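Local coordinates for CDGSH iron-sulfur domain-containing protein 3, mitochondrial (Homo sapiens, PDB 6AVJ) that binds two [2Fe-2S] clusters in one monomeric mitochondrial chain, can transfer them to FDX1 and FDX2, and helps maintain normal levels of free iron and reactive oxygen species, at residues P1-V5 with R44-S48; V5-K9 with C63-A67; T10-L16 with R58-T64. The protein carries 2 engineered substitutions. One frame throughout, in Å; residues are numbered along the deposited sequence.

From the N terminus, the chain first meets itself in interaction 1, where residues 1-5 lie against 44-48 and close a loop that includes strands 12-16 and 21-24 and helix 39-42. Val5 is shared with interaction 2, which carries the same N-terminal arm on to 63-67, at the second [2Fe-2S] cluster. Interaction 3, the pairing of strand 12-16 with strand 58-62, starts within the loop closed by interaction 2; the two share Cys63 and Thr64 and both touch that cluster. Interactions 1 and 3 cross along the sequence and lie on opposite sides of the chain's centre, with their own centres about 22 Å apart. The arm thus runs from one cluster-binding half to the other.

Interaction 1: P1-V5 with R44-S48; sequences PARSV and RTGLS
Both segments lack regular secondary structure. Ala2, Arg3 and Ser4 are extended (phi/psi -62°/159°, -68°/145° and -76°/160°), whereas 44-48 bends: Arg44 has phi/psi 50°/51° and Gly46 80°/-5°. Pro1 lies over Gly46 (CA-CA 4.5 Å) and Ala2 over Thr45 (CA-CA 5.0 Å); 222 Å² is buried in all.

One backbone hydrogen bond joins the segments, Ala2 N to Thr45 O, at 2.7 Å and a nearly linear 170°. A second bond, within 44-48, shapes the accepting turn: Thr45, in the p rotamer, accepts Leu47 N on OG1 at 2.9 Å, which defines an ST turn. The positive phi of Arg44 marks the C-prime residue of a Schellman motif, so the turn directly follows a helix end.

Apolar packing adds Leu47 (m, t), with CD2 3.4 Å from Pro1 CB; the CB atoms of Ala2 and Thr45 stand 3.9 Å apart. Separately, Leu47 CD1 makes a van der Waals approach to the carbonyl Ala2 O at 3.6 Å. At Gly46, an ideal CB would come only 3.2 Å from Pro1 CB and would also strike the preceding carbonyl.

This surface contact fastens the N-terminal arm to the loop between helix 39-42 and strand 50-53, beside the first cluster: Leu47 touches the cluster ligand Cys27, Val5 bonds to Cys27 through the backbone, and Thr45 OG1 bonds to the carbonyl of engineered Cys40 in the helix.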
# COMPACT_ATOMS: atom_id res chain seq x y z
N PRO A 1 -13.41 10.50 -3.28
CA PRO A 1 -12.39 9.96 -4.19
C PRO A 1 -12.80 8.62 -4.74
O PRO A 1 -13.85 8.13 -4.36
CB PRO A 1 -11.15 9.84 -3.30
CG PRO A 1 -11.41 10.90 -2.20
CD PRO A 1 -12.86 10.79 -1.94
N ALA A 2 -12.02 8.06 -5.65
CA ALA A 2 -12.27 6.70 -6.11
C ALA A 2 -12.15 5.72 -4.94
O ALA A 2 -11.50 6.00 -3.92
CB ALA A 2 -11.29 6.34 -7.23
N ARG A 3 -12.77 4.54 -5.08
CA ARG A 3 -12.52 3.44 -4.14
C ARG A 3 -11.08 2.92 -4.28
O ARG A 3 -10.54 2.89 -5.37
CB ARG A 3 -13.52 2.28 -4.41
CG ARG A 3 -15.00 2.71 -4.20
CD ARG A 3 -16.02 1.57 -4.42
NE ARG A 3 -15.97 0.56 -3.36
CZ ARG A 3 -16.55 -0.64 -3.42
NH1 ARG A 3 -17.25 -1.01 -4.50
NH2 ARG A 3 -16.42 -1.48 -2.40
N SER A 4 -10.46 2.52 -3.17
CA SER A 4 -9.19 1.83 -3.34
C SER A 4 -9.42 0.40 -3.83
O SER A 4 -10.50 -0.18 -3.67
CB SER A 4 -8.40 1.80 -2.03
OG SER A 4 -9.15 1.04 -1.10
N VAL A 5 -8.38 -0.18 -4.40
CA VAL A 5 -8.45 -1.55 -4.90
C VAL A 5 -7.32 -2.40 -4.30
O VAL A 5 -6.31 -1.90 -3.80
CB VAL A 5 -8.43 -1.58 -6.46
CG1 VAL A 5 -9.63 -0.73 -7.03
CG2 VAL A 5 -7.08 -1.07 -7.02
N ARG A 44 -6.72 10.49 -11.95
CA ARG A 44 -7.61 11.45 -11.27
C ARG A 44 -8.51 10.76 -10.23
O ARG A 44 -9.72 10.95 -10.17
CB ARG A 44 -8.40 12.26 -12.31
CG ARG A 44 -7.46 13.06 -13.24
CD ARG A 44 -8.16 14.11 -14.16
NE ARG A 44 -8.79 15.17 -13.38
CZ ARG A 44 -10.10 15.30 -13.20
NH1 ARG A 44 -10.95 14.46 -13.76
NH2 ARG A 44 -10.57 16.27 -12.45
N THR A 45 -7.88 9.97 -9.36
CA THR A 45 -8.64 9.23 -8.38
C THR A 45 -9.14 10.09 -7.22
O THR A 45 -9.97 9.63 -6.46
CB THR A 45 -7.81 8.10 -7.75
OG1 THR A 45 -6.72 8.67 -7.00
CG2 THR A 45 -7.26 7.13 -8.81
N GLY A 46 -8.56 11.27 -7.01
CA GLY A 46 -8.79 12.03 -5.80
C GLY A 46 -7.98 11.55 -4.61
O GLY A 46 -8.06 12.18 -3.55
N LEU A 47 -7.23 10.44 -4.74
CA LEU A 47 -6.42 9.90 -3.65
C LEU A 47 -5.00 10.40 -3.83
O LEU A 47 -4.63 10.90 -4.89
CB LEU A 47 -6.47 8.37 -3.65
CG LEU A 47 -7.88 7.79 -3.46
CD1 LEU A 47 -7.89 6.26 -3.70
CD2 LEU A 47 -8.46 8.12 -2.08
N SER A 48 -4.20 10.29 -2.77
CA SER A 48 -2.81 10.68 -2.86
C SER A 48 -2.01 9.86 -1.84
O SER A 48 -2.59 9.36 -0.88
CB SER A 48 -2.63 12.19 -2.64
OG SER A 48 -3.01 12.50 -1.34

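Interaction 2: V5-K9 with C63-A67; sequences VVALK and CTCKA. With FES (Fe2/s2 (inorganic) cluster), chain E.
A single carbonyl receives two consecutive amides: Ala7 N donates to Thr64 O at 3.1 Å (140°), and Leu8 N reaches the same Thr64 O at 3.4 Å (155°) in a weak bond. The carbonyl belongs to the Cys63-Thr64-Cys65 element that opens the second CDGSH-type motif of this NEET fold, so the N-terminal arm is tied directly to a cluster-binding loop.

Neither segment is helix or strand. Val6 lies over Cys65 (CA-CA 4.5 Å) and Leu8 over Thr64 (CA-CA 5.2 Å), burying 289 Å². Ala7, at phi/psi -82°/-43°, kinks the otherwise largely extended 5-8 run, which lets its amide and the next one converge on one acceptor. In 63-67, Thr64 and Cys65 have phi/psi of -111°/-26° and -71°/-15°, and Lys66 switches to 66°/13°, turning the loop.

Side chains pack around this shared acceptor. Val6 CG2 lies 3.6 Å from Cys65 O, Val6 CG1 lies 4.3 Å from Cys65 CB, and Leu8 CB is 3.6 Å from Thr64 OG1, whose strongest polar partner is Thr10 O. Lys66 (m, m, t, t) passes Val5 O with CG at 3.5 Å and folds back so that NZ donates to Cys63 O at 2.9 Å; it also bonds to the carbonyl of Cys25, a ligand of the other cluster. Leu8 O approaches Cys65 CA at 3.2 Å, a backbone contact.

The loop holds one iron: Cys63 SG and Cys65 SG bind FES FE2 at 2.3 and 2.4 Å, and Ala67 N donates to Cys65 SG at 3.4 Å.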
# COMPACT_ATOMS: atom_id res chain seq x y z
N VAL A 5 -8.38 -0.18 -4.40
CA VAL A 5 -8.45 -1.55 -4.90
C VAL A 5 -7.32 -2.40 -4.30
O VAL A 5 -6.31 -1.90 -3.80
CB VAL A 5 -8.43 -1.58 -6.46
CG1 VAL A 5 -9.63 -0.73 -7.03
CG2 VAL A 5 -7.08 -1.07 -7.02
N VAL A 6 -7.54 -3.71 -4.27
CA VAL A 6 -6.55 -4.65 -3.75
C VAL A 6 -5.45 -4.81 -4.81
O VAL A 6 -5.72 -5.27 -5.93
CB VAL A 6 -7.22 -6.00 -3.43
CG1 VAL A 6 -6.20 -7.05 -3.09
CG2 VAL A 6 -8.25 -5.86 -2.34
N ALA A 7 -4.22 -4.40 -4.48
CA ALA A 7 -3.13 -4.54 -5.45
C ALA A 7 -2.53 -5.94 -5.43
O ALA A 7 -2.20 -6.50 -6.48
CB ALA A 7 -2.02 -3.51 -5.17
N LEU A 8 -2.33 -6.49 -4.24
CA LEU A 8 -1.79 -7.83 -4.08
C LEU A 8 -2.37 -8.34 -2.78
O LEU A 8 -2.97 -7.57 -2.02
CB LEU A 8 -0.24 -7.84 -4.05
CG LEU A 8 0.45 -7.27 -5.28
CD1 LEU A 8 1.86 -6.78 -5.00
CD2 LEU A 8 0.44 -8.36 -6.39
N LYS A 9 -2.12 -9.62 -2.51
CA LYS A 9 -2.66 -10.29 -1.33
C LYS A 9 -1.59 -10.73 -0.36
O LYS A 9 -1.91 -11.43 0.60
CB LYS A 9 -3.50 -11.50 -1.74
CG LYS A 9 -4.79 -11.14 -2.41
CD LYS A 9 -5.55 -12.45 -2.67
CE LYS A 9 -6.59 -12.24 -3.68
NZ LYS A 9 -7.21 -13.55 -4.10
N CYS A 63 1.86 -2.74 3.32
CA CYS A 63 0.59 -3.34 2.92
C CYS A 63 0.34 -3.11 1.43
O CYS A 63 0.51 -1.98 0.91
CB CYS A 63 -0.54 -2.72 3.76
SG CYS A 63 -2.19 -3.19 3.24
N THR A 64 -0.05 -4.18 0.76
CA THR A 64 -0.42 -4.18 -0.65
C THR A 64 -1.91 -4.43 -0.87
O THR A 64 -2.44 -4.02 -1.91
CB THR A 64 0.36 -5.27 -1.41
OG1 THR A 64 0.10 -6.52 -0.75
CG2 THR A 64 1.86 -5.01 -1.42
N CYS A 65 -2.58 -5.12 0.05
CA CYS A 65 -4.05 -5.31 -0.09
C CYS A 65 -4.84 -4.04 0.15
O CYS A 65 -6.02 -3.97 -0.25
CB CYS A 65 -4.54 -6.39 0.86
SG CYS A 65 -4.60 -5.87 2.65
N LYS A 66 -4.20 -3.03 0.74
CA LYS A 66 -4.66 -1.70 1.07
C LYS A 66 -5.75 -1.68 2.14
O LYS A 66 -6.32 -0.62 2.41
CB LYS A 66 -5.11 -0.90 -0.17
CG LYS A 66 -4.07 -0.88 -1.32
CD LYS A 66 -2.66 -0.57 -0.82
CE LYS A 66 -1.63 -0.57 -1.93
NZ LYS A 66 -0.23 -0.39 -1.36
N ALA A 67 -5.98 -2.78 2.83
CA ALA A 67 -6.98 -2.83 3.88
C ALA A 67 -6.40 -2.80 5.30
O ALA A 67 -7.17 -2.94 6.26
CB ALA A 67 -7.83 -4.09 3.72
FE1 FES E . -1.05 -7.36 5.00
FE2 FES E . -2.49 -5.43 3.63
S1 FES E . -0.85 -6.73 2.88
S2 FES E . -2.62 -6.01 5.76

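Interaction 3: T10-L16 with R58-T64; sequences TPIKVEL and RMVALCT. With FES (Fe2/s2 (inorganic) cluster), chain E.
Thr10 begins the pairing ahead of the strands: its carbonyl O accepts from Thr64 OG1 at 2.8 Å, with Thr64 in the p rotamer. Pro11 then sets CB 3.4 Å from Leu62 O, while its N lies 3.8 Å from S1 of the second [2Fe-2S] cluster, bound at FE2 by Cys63 SG (2.3 Å).

From Ile12 the chain becomes a strand, running antiparallel to 58-62 (146° between directions, 4.6 Å axis approach). Ile12 and Leu62 form a hydrogen-bonded pair, Ile12 N to Leu62 O 3.2 Å and Leu62 N to Ile12 O 2.9 Å. Lys13 faces Ala61 in a non-hydrogen-bonded pair (CA-CA 4.3 Å). Val14 and Val60 exchange two 2.9 Å bonds, Val14 N to Val60 O and Val60 N to Val14 O; Val14 CG2 meets Val60 CG2 and Leu62 CD1, each at 3.6 Å. Glu15 faces Met59 (m, m, m) as a non-hydrogen-bonded pair (CA-CA 4.4 Å), Glu15 CB lying 3.4 Å from Met59 SD. Leu16 N donates to Arg58 O at 2.9 Å, and Arg58 N returns to Leu16 O at 3.2 Å.

This antiparallel two-stranded sheet of the NEET fold runs straight into the Cys63-X-Cys65 cluster loop, placing Pro11 and Cys63 beside the second cluster. It is separate from the pair 21-24/50-53; Leu62, on its Ile12-Val14-Leu16 face, touches Pro34 and Phe35, and Ala61 bonds through the backbone to the cluster ligand Cys74 before helix 81-84.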
# COMPACT_ATOMS: atom_id res chain seq x y z
N THR A 10 -0.34 -10.34 -0.58
CA THR A 10 0.73 -10.58 0.39
C THR A 10 1.56 -9.31 0.46
O THR A 10 1.80 -8.68 -0.59
CB THR A 10 1.63 -11.76 -0.02
OG1 THR A 10 2.22 -11.47 -1.28
CG2 THR A 10 0.83 -12.97 -0.22
N PRO A 11 2.04 -8.94 1.65
CA PRO A 11 2.79 -7.69 1.81
C PRO A 11 4.14 -7.78 1.11
O PRO A 11 4.59 -8.87 0.77
CB PRO A 11 2.97 -7.57 3.34
CG PRO A 11 2.91 -8.99 3.84
CD PRO A 11 1.87 -9.66 2.93
N ILE A 12 4.79 -6.64 0.93
CA ILE A 12 6.13 -6.60 0.37
C ILE A 12 7.10 -6.13 1.45
O ILE A 12 6.88 -5.09 2.10
CB ILE A 12 6.22 -5.71 -0.89
CG1 ILE A 12 5.42 -6.37 -2.00
CG2 ILE A 12 7.66 -5.60 -1.36
CD1 ILE A 12 5.09 -5.42 -3.15
N LYS A 13 8.14 -6.91 1.67
CA LYS A 13 9.16 -6.53 2.64
C LYS A 13 10.11 -5.55 1.99
O LYS A 13 10.54 -5.76 0.86
CB LYS A 13 9.93 -7.77 3.12
CG LYS A 13 9.10 -8.80 3.81
CD LYS A 13 9.96 -9.77 4.61
CE LYS A 13 9.17 -11.00 5.08
NZ LYS A 13 9.10 -12.12 4.06
N VAL A 14 10.43 -4.47 2.71
CA VAL A 14 11.31 -3.43 2.17
C VAL A 14 12.27 -3.01 3.28
O VAL A 14 11.91 -2.91 4.46
CB VAL A 14 10.54 -2.20 1.64
CG1 VAL A 14 9.56 -2.56 0.59
CG2 VAL A 14 9.80 -1.56 2.70
N GLU A 15 13.51 -2.75 2.88
CA GLU A 15 14.50 -2.20 3.80
C GLU A 15 14.32 -0.69 3.78
O GLU A 15 14.70 -0.03 2.81
CB GLU A 15 15.92 -2.62 3.41
CG GLU A 15 16.90 -2.07 4.43
CD GLU A 15 18.33 -2.55 4.24
OE1 GLU A 15 18.54 -3.64 3.71
OE2 GLU A 15 19.22 -1.82 4.68
N LEU A 16 13.71 -0.15 4.83
CA LEU A 16 13.66 1.31 5.02
C LEU A 16 14.99 1.86 5.51
O LEU A 16 15.67 1.22 6.30
CB LEU A 16 12.61 1.70 6.05
CG LEU A 16 11.18 1.27 5.74
CD1 LEU A 16 10.21 1.82 6.82
CD2 LEU A 16 10.79 1.65 4.38
N ARG A 58 15.59 -0.47 8.98
CA ARG A 58 15.08 -1.78 9.37
C ARG A 58 14.24 -2.34 8.22
O ARG A 58 13.78 -1.61 7.34
CB ARG A 58 14.25 -1.72 10.66
CG ARG A 58 12.97 -0.89 10.60
CD ARG A 58 12.15 -0.99 11.89
NE ARG A 58 11.99 -2.38 12.34
CZ ARG A 58 12.54 -2.87 13.46
NH1 ARG A 58 13.31 -2.11 14.24
NH2 ARG A 58 12.34 -4.15 13.78
N MET A 59 14.04 -3.65 8.24
CA MET A 59 13.12 -4.34 7.33
C MET A 59 11.68 -4.17 7.86
O MET A 59 11.43 -4.41 9.04
CB MET A 59 13.44 -5.83 7.26
CG MET A 59 14.84 -6.15 6.78
SD MET A 59 15.16 -5.50 5.13
CE MET A 59 13.78 -6.28 4.21
N VAL A 60 10.75 -3.75 7.01
CA VAL A 60 9.35 -3.68 7.39
C VAL A 60 8.54 -4.41 6.32
O VAL A 60 9.04 -4.71 5.24
CB VAL A 60 8.83 -2.25 7.54
CG1 VAL A 60 9.66 -1.49 8.57
CG2 VAL A 60 8.84 -1.57 6.20
N ALA A 61 7.29 -4.66 6.62
CA ALA A 61 6.35 -5.25 5.64
C ALA A 61 5.27 -4.21 5.36
O ALA A 61 4.55 -3.81 6.27
CB ALA A 61 5.73 -6.52 6.19
N LEU A 62 5.22 -3.72 4.11
CA LEU A 62 4.24 -2.71 3.72
C LEU A 62 3.01 -3.33 3.06
O LEU A 62 3.12 -4.29 2.29
CB LEU A 62 4.87 -1.66 2.79
CG LEU A 62 5.99 -0.84 3.49
CD1 LEU A 62 6.64 0.17 2.62
CD2 LEU A 62 5.55 -0.28 4.83
N CYS A 63 1.86 -2.74 3.32
CA CYS A 63 0.59 -3.34 2.92
C CYS A 63 0.34 -3.11 1.43
O CYS A 63 0.51 -1.98 0.91
CB CYS A 63 -0.54 -2.72 3.76
SG CYS A 63 -2.19 -3.19 3.24
N THR A 64 -0.05 -4.18 0.76
CA THR A 64 -0.42 -4.18 -0.65
C THR A 64 -1.91 -4.43 -0.87
O THR A 64 -2.44 -4.02 -1.91
CB THR A 64 0.36 -5.27 -1.41
OG1 THR A 64 0.10 -6.52 -0.75
CG2 THR A 64 1.86 -5.01 -1.42
FE1 FES E . -1.05 -7.36 5.00
FE2 FES E . -2.49 -5.43 3.63
S1 FES E . -0.85 -6.73 2.88
S2 FES E . -2.62 -6.01 5.76